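Local atomic coordinates of metal-bound toxin (PDB entry 4NRN), a protein that probably acts as an RNA-cleaving toxin of a bacterial toxin-antitoxin system, in the YafQ branch of the RelE family, and binds zinc ions. Residues Y44-L49 against D55-H60; V68-K73 against T77-R82. One frame throughout, in Å; residues are numbered along the deposited sequence.

Contact 1. Residues Y44-L49 against D55-H60. With ZN (zinc ion), chain C.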
ATOM      1  N   TYR A  44      -6.058  -8.502  -6.066  1.00 33.94           N
ATOM      2  CA  TYR A  44      -5.427  -7.722  -5.015  1.00 32.74           C
ATOM      3  C   TYR A  44      -6.160  -7.844  -3.684  1.00 31.77           C
ATOM      4  O   TYR A  44      -6.999  -7.011  -3.346  1.00 33.54           O
ATOM      5  CB  TYR A  44      -5.275  -6.254  -5.454  1.00 31.43           C
ATOM      6  CG  TYR A  44      -4.651  -6.105  -6.836  1.00 36.73           C
ATOM      7  CD1 TYR A  44      -3.495  -6.804  -7.179  1.00 42.37           C
ATOM      8  CD2 TYR A  44      -5.221  -5.277  -7.793  1.00 32.42           C
ATOM      9  CE1 TYR A  44      -2.928  -6.682  -8.434  1.00 42.68           C
ATOM     10  CE2 TYR A  44      -4.664  -5.147  -9.042  1.00 36.33           C
ATOM     11  CZ  TYR A  44      -3.516  -5.850  -9.364  1.00 48.96           C
ATOM     12  OH  TYR A  44      -2.961  -5.721 -10.626  1.00 56.73           O
ATOM     13  N   LYS A  45      -5.831  -8.898  -2.943  1.00 26.20           N
ATOM     14  CA  LYS A  45      -6.432  -9.155  -1.648  1.00 25.80           C
ATOM     15  C   LYS A  45      -6.206  -7.972  -0.701  1.00 28.35           C
ATOM     16  O   LYS A  45      -5.097  -7.431  -0.599  1.00 25.76           O
ATOM     17  CB  LYS A  45      -5.915 -10.479  -1.073  1.00 29.03           C
ATOM     18  CG  LYS A  45      -6.481 -11.703  -1.801  1.00 27.26           C
ATOM     19  CD  LYS A  45      -5.740 -12.990  -1.450  1.00 40.61           C
ATOM     20  CE  LYS A  45      -6.252 -14.171  -2.277  1.00 47.11           C
ATOM     21  NZ  LYS A  45      -5.443 -15.417  -2.103  1.00 48.45           N
ATOM     22  N   ASP A  46      -7.283  -7.563  -0.034  1.00 17.31           N
ATOM     23  CA  ASP A  46      -7.297  -6.333   0.746  1.00 18.08           C
ATOM     24  C   ASP A  46      -8.069  -6.538   2.038  1.00 20.30           C
ATOM     25  O   ASP A  46      -9.257  -6.866   2.019  1.00 25.66           O
ATOM     26  CB  ASP A  46      -7.963  -5.220  -0.061  1.00 19.33           C
ATOM     27  CG  ASP A  46      -7.902  -3.891   0.634  1.00 23.91           C
ATOM     28  OD1 ASP A  46      -6.791  -3.331   0.729  1.00 27.16           O
ATOM     29  OD2 ASP A  46      -8.958  -3.399   1.082  1.00 24.54           O
ATOM     30  N   HIS A  47      -7.403  -6.339   3.166  1.00 19.49           N
ATOM     31  CA  HIS A  47      -8.075  -6.482   4.439  1.00 23.15           C
ATOM     32  C   HIS A  47      -7.384  -5.594   5.463  1.00 23.09           C
ATOM     33  O   HIS A  47      -6.269  -5.134   5.241  1.00 19.74           O
ATOM     34  CB  HIS A  47      -8.045  -7.945   4.891  1.00 18.98           C
ATOM     35  CG  HIS A  47      -6.665  -8.502   4.984  1.00 14.04           C
ATOM     36  ND1 HIS A  47      -5.875  -8.348   6.102  1.00 18.94           N
ATOM     37  CD2 HIS A  47      -5.910  -9.165   4.078  1.00 18.19           C
ATOM     38  CE1 HIS A  47      -4.702  -8.919   5.891  1.00 22.90           C
ATOM     39  NE2 HIS A  47      -4.698  -9.417   4.668  1.00 20.02           N
ATOM     40  N   PRO A  48      -8.057  -5.335   6.587  1.00 23.26           N
ATOM     41  CA  PRO A  48      -7.402  -4.600   7.667  1.00 24.67           C
ATOM     42  C   PRO A  48      -6.208  -5.368   8.215  1.00 28.07           C
ATOM     43  O   PRO A  48      -6.158  -6.603   8.122  1.00 25.78           O
ATOM     44  CB  PRO A  48      -8.497  -4.511   8.737  1.00 22.25           C
ATOM     45  CG  PRO A  48      -9.769  -4.578   7.974  1.00 20.41           C
ATOM     46  CD  PRO A  48      -9.498  -5.519   6.836  1.00 24.10           C
ATOM     47  N   LEU A  49      -5.245  -4.637   8.767  1.00 30.12           N
ATOM     48  CA  LEU A  49      -4.154  -5.261   9.498  1.00 42.10           C
ATOM     49  C   LEU A  49      -4.611  -5.619  10.905  1.00 51.26           C
ATOM     50  O   LEU A  49      -4.827  -4.732  11.735  1.00 43.44           O
ATOM     51  CB  LEU A  49      -2.958  -4.317   9.583  1.00 45.49           C
ATOM     52  CG  LEU A  49      -1.873  -4.501   8.529  1.00 53.93           C
ATOM     53  CD1 LEU A  49      -0.679  -3.621   8.855  1.00 56.53           C
ATOM     54  CD2 LEU A  49      -1.469  -5.966   8.466  1.00 56.57           C
ATOM     55  N   ASP A  55      -6.290   2.021  12.077  1.00 76.08           N
ATOM     56  CA  ASP A  55      -6.891   1.432  10.877  1.00 73.34           C
ATOM     57  C   ASP A  55      -5.934   1.243   9.691  1.00 62.87           C
ATOM     58  O   ASP A  55      -6.164   1.762   8.600  1.00 60.01           O
ATOM     59  CB  ASP A  55      -8.168   2.177  10.449  1.00 81.90           C
ATOM     60  CG  ASP A  55      -7.923   3.638  10.115  1.00 93.60           C
ATOM     61  OD1 ASP A  55      -6.778   3.992   9.771  1.00 99.60           O
ATOM     62  OD2 ASP A  55      -8.888   4.431  10.191  1.00 96.12           O
ATOM     63  N   PHE A  56      -4.870   0.480   9.921  1.00 56.31           N
ATOM     64  CA  PHE A  56      -3.987   0.033   8.855  1.00 52.51           C
ATOM     65  C   PHE A  56      -4.665  -1.063   8.035  1.00 44.89           C
ATOM     66  O   PHE A  56      -5.324  -1.940   8.588  1.00 40.58           O
ATOM     67  CB  PHE A  56      -2.672  -0.511   9.423  1.00 56.52           C
ATOM     68  CG  PHE A  56      -1.686   0.550   9.815  1.00 60.32           C
ATOM     69  CD1 PHE A  56      -1.810   1.847   9.343  1.00 58.45           C
ATOM     70  CD2 PHE A  56      -0.612   0.241  10.629  1.00 65.37           C
ATOM     71  CE1 PHE A  56      -0.897   2.819   9.695  1.00 52.98           C
ATOM     72  CE2 PHE A  56       0.311   1.210  10.981  1.00 64.23           C
ATOM     73  CZ  PHE A  56       0.164   2.498  10.514  1.00 58.04           C
ATOM     74  N   ARG A  57      -4.494  -1.005   6.717  1.00 38.30           N
ATOM     75  CA  ARG A  57      -4.952  -2.068   5.830  1.00 25.75           C
ATOM     76  C   ARG A  57      -3.791  -2.655   5.048  1.00 22.88           C
ATOM     77  O   ARG A  57      -2.697  -2.080   4.993  1.00 21.44           O
ATOM     78  CB  ARG A  57      -6.045  -1.584   4.873  1.00 16.89           C
ATOM     79  CG  ARG A  57      -7.312  -1.123   5.562  1.00 17.17           C
ATOM     80  CD  ARG A  57      -8.414  -0.861   4.550  1.00 15.05           C
ATOM     81  NE  ARG A  57      -8.925  -2.091   3.958  1.00 13.71           N
ATOM     82  CZ  ARG A  57      -9.977  -2.764   4.419  1.00 18.04           C
ATOM     83  NH1 ARG A  57     -10.634  -2.335   5.494  1.00 18.85           N
ATOM     84  NH2 ARG A  57     -10.369  -3.877   3.819  1.00 16.16           N
ATOM     85  N   GLU A  58      -4.051  -3.800   4.434  1.00 22.73           N
ATOM     86  CA  GLU A  58      -3.018  -4.578   3.790  1.00 23.31           C
ATOM     87  C   GLU A  58      -3.517  -5.014   2.424  1.00 24.45           C
ATOM     88  O   GLU A  58      -4.535  -5.697   2.311  1.00 26.50           O
ATOM     89  CB  GLU A  58      -2.711  -5.797   4.659  1.00 26.98           C
ATOM     90  CG  GLU A  58      -1.392  -6.458   4.386  1.00 30.38           C
ATOM     91  CD  GLU A  58      -1.158  -7.620   5.327  1.00 32.44           C
ATOM     92  OE1 GLU A  58      -0.313  -7.492   6.238  1.00 37.77           O
ATOM     93  OE2 GLU A  58      -1.835  -8.658   5.170  1.00 23.85           O
ATOM     94  N   CYS A  59      -2.799  -4.607   1.385  1.00 21.08           N
ATOM     95  CA  CYS A  59      -3.158  -4.959   0.023  1.00 14.71           C
ATOM     96  C   CYS A  59      -2.094  -5.866  -0.567  1.00 20.91           C
ATOM     97  O   CYS A  59      -0.900  -5.609  -0.426  1.00 21.24           O
ATOM     98  CB  CYS A  59      -3.310  -3.706  -0.854  1.00 13.43           C
ATOM     99  SG  CYS A  59      -4.031  -4.113  -2.431  1.00 22.21           S
ATOM    100  N   HIS A  60      -2.536  -6.930  -1.222  1.00 26.37           N
ATOM    101  CA  HIS A  60      -1.626  -7.869  -1.849  1.00 26.90           C
ATOM    102  C   HIS A  60      -1.366  -7.480  -3.306  1.00 27.56           C
ATOM    103  O   HIS A  60      -2.159  -7.806  -4.183  1.00 23.35           O
ATOM    104  CB  HIS A  60      -2.198  -9.282  -1.743  1.00 28.85           C
ATOM    105  CG  HIS A  60      -2.130  -9.850  -0.360  1.00 40.97           C
ATOM    106  ND1 HIS A  60      -1.300 -10.901  -0.024  1.00 45.83           N
ATOM    107  CD2 HIS A  60      -2.769  -9.503   0.782  1.00 43.30           C
ATOM    108  CE1 HIS A  60      -1.439 -11.180   1.259  1.00 42.89           C
ATOM    109  NE2 HIS A  60      -2.325 -10.344   1.771  1.00 39.33           N
TER
HETATM  110 ZN    ZN C 101      -2.847 -10.245   3.685  1.00 38.88          ZN

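Contact 2. Residues V68-K73 against T77-R82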
ATOM      1  N   VAL A  68       1.079  -1.770   2.722  1.00 15.60           N
ATOM      2  CA  VAL A  68       0.397  -1.412   3.957  1.00 14.99           C
ATOM      3  C   VAL A  68       0.060   0.066   3.900  1.00 21.59           C
ATOM      4  O   VAL A  68       0.938   0.909   3.702  1.00 24.28           O
ATOM      5  CB  VAL A  68       1.230  -1.750   5.200  1.00 16.95           C
ATOM      6  CG1 VAL A  68       0.490  -1.328   6.459  1.00 17.18           C
ATOM      7  CG2 VAL A  68       1.528  -3.247   5.235  1.00 16.42           C
ATOM      8  N   TYR A  69      -1.225   0.379   4.034  1.00 20.88           N
ATOM      9  CA  TYR A  69      -1.675   1.751   3.858  1.00 18.87           C
ATOM     10  C   TYR A  69      -2.703   2.104   4.893  1.00 22.49           C
ATOM     11  O   TYR A  69      -3.257   1.238   5.570  1.00 24.78           O
ATOM     12  CB  TYR A  69      -2.274   1.967   2.466  1.00 18.61           C
ATOM     13  CG  TYR A  69      -3.563   1.207   2.230  1.00 23.70           C
ATOM     14  CD1 TYR A  69      -4.797   1.776   2.526  1.00 15.86           C
ATOM     15  CD2 TYR A  69      -3.540  -0.092   1.719  1.00 19.92           C
ATOM     16  CE1 TYR A  69      -5.967   1.076   2.308  1.00 12.73           C
ATOM     17  CE2 TYR A  69      -4.705  -0.798   1.504  1.00 15.45           C
ATOM     18  CZ  TYR A  69      -5.918  -0.208   1.798  1.00 15.64           C
ATOM     19  OH  TYR A  69      -7.081  -0.919   1.581  1.00 19.78           O
ATOM     20  N   GLN A  70      -2.960   3.397   5.004  1.00 24.49           N
ATOM     21  CA  GLN A  70      -3.884   3.897   5.996  1.00 21.20           C
ATOM     22  C   GLN A  70      -4.676   4.988   5.327  1.00 21.38           C
ATOM     23  O   GLN A  70      -4.100   5.908   4.759  1.00 27.83           O
ATOM     24  CB  GLN A  70      -3.111   4.448   7.190  1.00 17.41           C
ATOM     25  CG  GLN A  70      -3.998   4.822   8.359  1.00 35.52           C
ATOM     26  CD  GLN A  70      -3.263   5.607   9.422  1.00 44.82           C
ATOM     27  OE1 GLN A  70      -2.061   5.860   9.312  1.00 47.90           O
ATOM     28  NE2 GLN A  70      -3.984   5.997  10.463  1.00 51.95           N
ATOM     29  N   ILE A  71      -5.997   4.882   5.353  1.00 19.78           N
ATOM     30  CA  ILE A  71      -6.807   5.993   4.890  1.00 26.31           C
ATOM     31  C   ILE A  71      -7.130   6.885   6.067  1.00 24.79           C
ATOM     32  O   ILE A  71      -7.656   6.416   7.080  1.00 24.01           O
ATOM     33  CB  ILE A  71      -8.123   5.547   4.216  1.00 41.04           C
ATOM     34  CG1 ILE A  71      -7.849   4.825   2.894  1.00 44.32           C
ATOM     35  CG2 ILE A  71      -9.021   6.752   3.962  1.00 43.88           C
ATOM     36  CD1 ILE A  71      -9.087   4.687   2.019  1.00 41.31           C
ATOM     37  N   LYS A  72      -6.784   8.163   5.940  1.00 30.19           N
ATOM     38  CA  LYS A  72      -7.111   9.175   6.940  1.00 35.54           C
ATOM     39  C   LYS A  72      -8.204  10.084   6.389  1.00 35.31           C
ATOM     40  O   LYS A  72      -7.917  11.180   5.912  1.00 36.75           O
ATOM     41  CB  LYS A  72      -5.875  10.015   7.266  1.00 42.25           C
ATOM     42  CG  LYS A  72      -4.666   9.215   7.716  1.00 49.92           C
ATOM     43  CD  LYS A  72      -4.651   9.053   9.221  1.00 60.64           C
ATOM     44  CE  LYS A  72      -4.189  10.331   9.902  1.00 68.65           C
ATOM     45  NZ  LYS A  72      -4.480  10.314  11.361  1.00 70.36           N
ATOM     46  N   LYS A  73      -9.452   9.623   6.450  1.00 36.42           N
ATOM     47  CA  LYS A  73     -10.579  10.333   5.843  1.00 37.91           C
ATOM     48  C   LYS A  73     -10.765  11.751   6.375  1.00 43.01           C
ATOM     49  O   LYS A  73     -11.282  12.624   5.677  1.00 41.93           O
ATOM     50  CB  LYS A  73     -11.870   9.534   6.029  1.00 40.17           C
ATOM     51  CG  LYS A  73     -11.970   8.289   5.146  1.00 44.67           C
ATOM     52  CD  LYS A  73     -11.963   8.646   3.662  1.00 41.78           C
ATOM     53  CE  LYS A  73     -12.671   7.593   2.822  1.00 32.58           C
ATOM     54  NZ  LYS A  73     -14.156   7.645   2.933  1.00 26.98           N
ATOM     55  N   THR A  77      -6.858  11.760   3.133  1.00 20.99           N
ATOM     56  CA  THR A  77      -5.527  11.285   2.780  1.00 25.65           C
ATOM     57  C   THR A  77      -5.380   9.765   2.812  1.00 27.47           C
ATOM     58  O   THR A  77      -5.795   9.103   3.761  1.00 28.09           O
ATOM     59  CB  THR A  77      -4.435  11.943   3.668  1.00 25.28           C
ATOM     60  OG1 THR A  77      -4.361  13.343   3.368  1.00 24.57           O
ATOM     61  CG2 THR A  77      -3.070  11.320   3.405  1.00 24.85           C
ATOM     62  N   LEU A  78      -4.793   9.230   1.743  1.00 26.77           N
ATOM     63  CA  LEU A  78      -4.337   7.848   1.692  1.00 20.47           C
ATOM     64  C   LEU A  78      -2.854   7.851   2.029  1.00 16.94           C
ATOM     65  O   LEU A  78      -2.056   8.457   1.315  1.00 22.35           O
ATOM     66  CB  LEU A  78      -4.567   7.265   0.291  1.00 23.55           C
ATOM     67  CG  LEU A  78      -3.881   5.940  -0.044  1.00 22.33           C
ATOM     68  CD1 LEU A  78      -4.602   4.795   0.653  1.00 22.07           C
ATOM     69  CD2 LEU A  78      -3.840   5.723  -1.551  1.00 19.50           C
ATOM     70  N   PHE A  79      -2.488   7.179   3.116  1.00 15.92           N
ATOM     71  CA  PHE A  79      -1.109   7.172   3.603  1.00 17.87           C
ATOM     72  C   PHE A  79      -0.418   5.847   3.255  1.00 21.67           C
ATOM     73  O   PHE A  79      -0.837   4.792   3.721  1.00 24.34           O
ATOM     74  CB  PHE A  79      -1.128   7.399   5.123  1.00 17.57           C
ATOM     75  CG  PHE A  79       0.231   7.652   5.741  1.00 24.96           C
ATOM     76  CD1 PHE A  79       1.061   8.655   5.258  1.00 29.30           C
ATOM     77  CD2 PHE A  79       0.653   6.916   6.844  1.00 21.59           C
ATOM     78  CE1 PHE A  79       2.298   8.895   5.845  1.00 27.27           C
ATOM     79  CE2 PHE A  79       1.882   7.157   7.438  1.00 15.51           C
ATOM     80  CZ  PHE A  79       2.704   8.139   6.934  1.00 23.80           C
ATOM     81  N   LEU A  80       0.625   5.891   2.430  1.00 21.07           N
ATOM     82  CA  LEU A  80       1.362   4.668   2.087  1.00 19.54           C
ATOM     83  C   LEU A  80       2.487   4.398   3.095  1.00 17.35           C
ATOM     84  O   LEU A  80       3.460   5.152   3.182  1.00 14.35           O
ATOM     85  CB  LEU A  80       1.877   4.703   0.636  1.00 15.86           C
ATOM     86  CG  LEU A  80       0.863   5.164  -0.426  1.00 15.51           C
ATOM     87  CD1 LEU A  80       1.467   5.177  -1.830  1.00 22.21           C
ATOM     88  CD2 LEU A  80      -0.399   4.326  -0.398  1.00  9.82           C
ATOM     89  N   VAL A  81       2.340   3.304   3.842  1.00 16.26           N
ATOM     90  CA  VAL A  81       3.151   3.056   5.036  1.00 21.37           C
ATOM     91  C   VAL A  81       4.368   2.147   4.808  1.00 22.78           C
ATOM     92  O   VAL A  81       5.484   2.500   5.181  1.00 34.99           O
ATOM     93  CB  VAL A  81       2.285   2.524   6.226  1.00 17.02           C
ATOM     94  CG1 VAL A  81       3.112   2.429   7.490  1.00 15.11           C
ATOM     95  CG2 VAL A  81       1.094   3.426   6.460  1.00 16.89           C
ATOM     96  N   ARG A  82       4.160   0.974   4.220  1.00 19.10           N
ATOM     97  CA  ARG A  82       5.275   0.081   3.911  1.00 18.59           C
ATOM     98  C   ARG A  82       4.965  -0.728   2.659  1.00 24.43           C
ATOM     99  O   ARG A  82       3.805  -0.904   2.295  1.00 25.10           O
ATOM    100  CB  ARG A  82       5.577  -0.862   5.081  1.00 26.98           C
ATOM    101  CG  ARG A  82       5.909  -0.191   6.431  1.00 26.43           C
ATOM    102  CD  ARG A  82       7.316   0.400   6.484  1.00 28.23           C
ATOM    103  NE  ARG A  82       8.309  -0.458   5.836  1.00 30.25           N
ATOM    104  CZ  ARG A  82       8.942  -1.458   6.438  1.00 37.15           C
ATOM    105  NH1 ARG A  82       8.688  -1.731   7.709  1.00 45.56           N
ATOM    106  NH2 ARG A  82       9.825  -2.189   5.770  1.00 37.96           N
TER

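Contact 1. Residues Y44-L49 against D55-H60
H47 on strand 46-48 and E58 with H60 on strand 56-60 bind one zinc ion across an antiparallel beta hairpin, at the outer edge of the RelE-type sheet. The metal takes NE2 of H60 at 2.0 Å, NE2 of H47 at 2.2 Å and OE2 of E58 at 2.4 Å. Histidine and glutamate suit these places because ring nitrogens and a carboxylate are ready zinc ligands, and pairing across the strands puts E58 beside H47 on one face, with H60 two residues beyond E58. There CB of E58 lies over one face of the H47 imidazole, a CH-pi contact. H47 holds CG between its backbone N and carbonyl carbon (chi1 57°), which lets NE2 face the metal while ND1, the other ring nitrogen, donates to O of P48 at 2.7 Å. Both ring nitrogens are thereby used, and the rotation of the imidazole is fixed. ND1 of H60 likewise has a partner, O of P63.

In the backbone, H47 and E58 exchange two bonds as a hydrogen-bonded pair; N of H60 donates to O of K45, and N of L49 to O of F56 with an almost straight N-H...O angle of 178°. P48 has no N-H to give, but its ring packs over one face of the R57 guanidinium. On the face of D46 and C59, OD1 of D46 accepts from the hydroxyl of Y69, whereas OD2 is gripped side-on by R57: NE at 3.2 Å and NH2 at 3.1 Å both approach OD2 from one face of the carboxylate plane.

Contact 2. Residues V68-K73 against T77-R82
V68 and the pair V81-R82 form a classic beta bulge in the antiparallel hairpin of strands 65-72 and 77-84, inside the toxin's mixed sheet. Backbone bonds come first. O of V68 accepts twice, from N of V81 at 2.8 Å and from N of R82 at 3.3 Å, while N of V68 donates to O of R82. The turned-in backbone of V81 (psi -52°) lets both N-H groups face that one oxygen. Beyond the bulge the pairing is regular: Q70 with F79 and K72 with T77 each exchange two bonds, and N of F79 to O of Q70 and N of K72 to O of T77 are both 2.6 Å. Beta-branched V68 and T77 suit such extended strands.

Apolar packing follows on the face of Y69, I71, L78 and L80, which is turned toward helix 24-35. With CG of L78 anti to the backbone N (chi1 167°), its CD1 is carried over toward strand 65-72, meeting CD1 of Y69 at 3.6 Å and CG1 of I71 at 3.9 Å. Leucine fits here, since this one methyl is small enough to touch both neighbours. CD2 of L80 reaches CB of Y69.

The other face is more polar. Q70, extended beyond CG, and F79 cross obliquely, amide and ring planes 68° apart. R82 leads away to a salt bridge with D13. Between Q70 and F79 the nearest side-chain approach is OE1 of Q70 to CD2 of F79, 3.8 Å.

How the contacts relate
Contacts 1 and 2 are successive hairpins of one sheet, their centres about 10 Å apart, and strands 56-60 and 65-72 lie side by side. N of R57 bonds to O of Y69 at 2.8 Å, and OD1 of D46 meets OH of Y69 at 2.6 Å, so contact 2 helps position the aspartate of the D46-R57 salt bridge. Contact 2 supplies no ligand of either zinc, but the V68 side chain packs near that of E58, about 4 Å away at the nearest atoms, and about 8 Å from a zinc ion. E58 also binds a second zinc with H86, the predicted proton donor, whose side chain is about 4 Å from that of H60 at the nearest atoms.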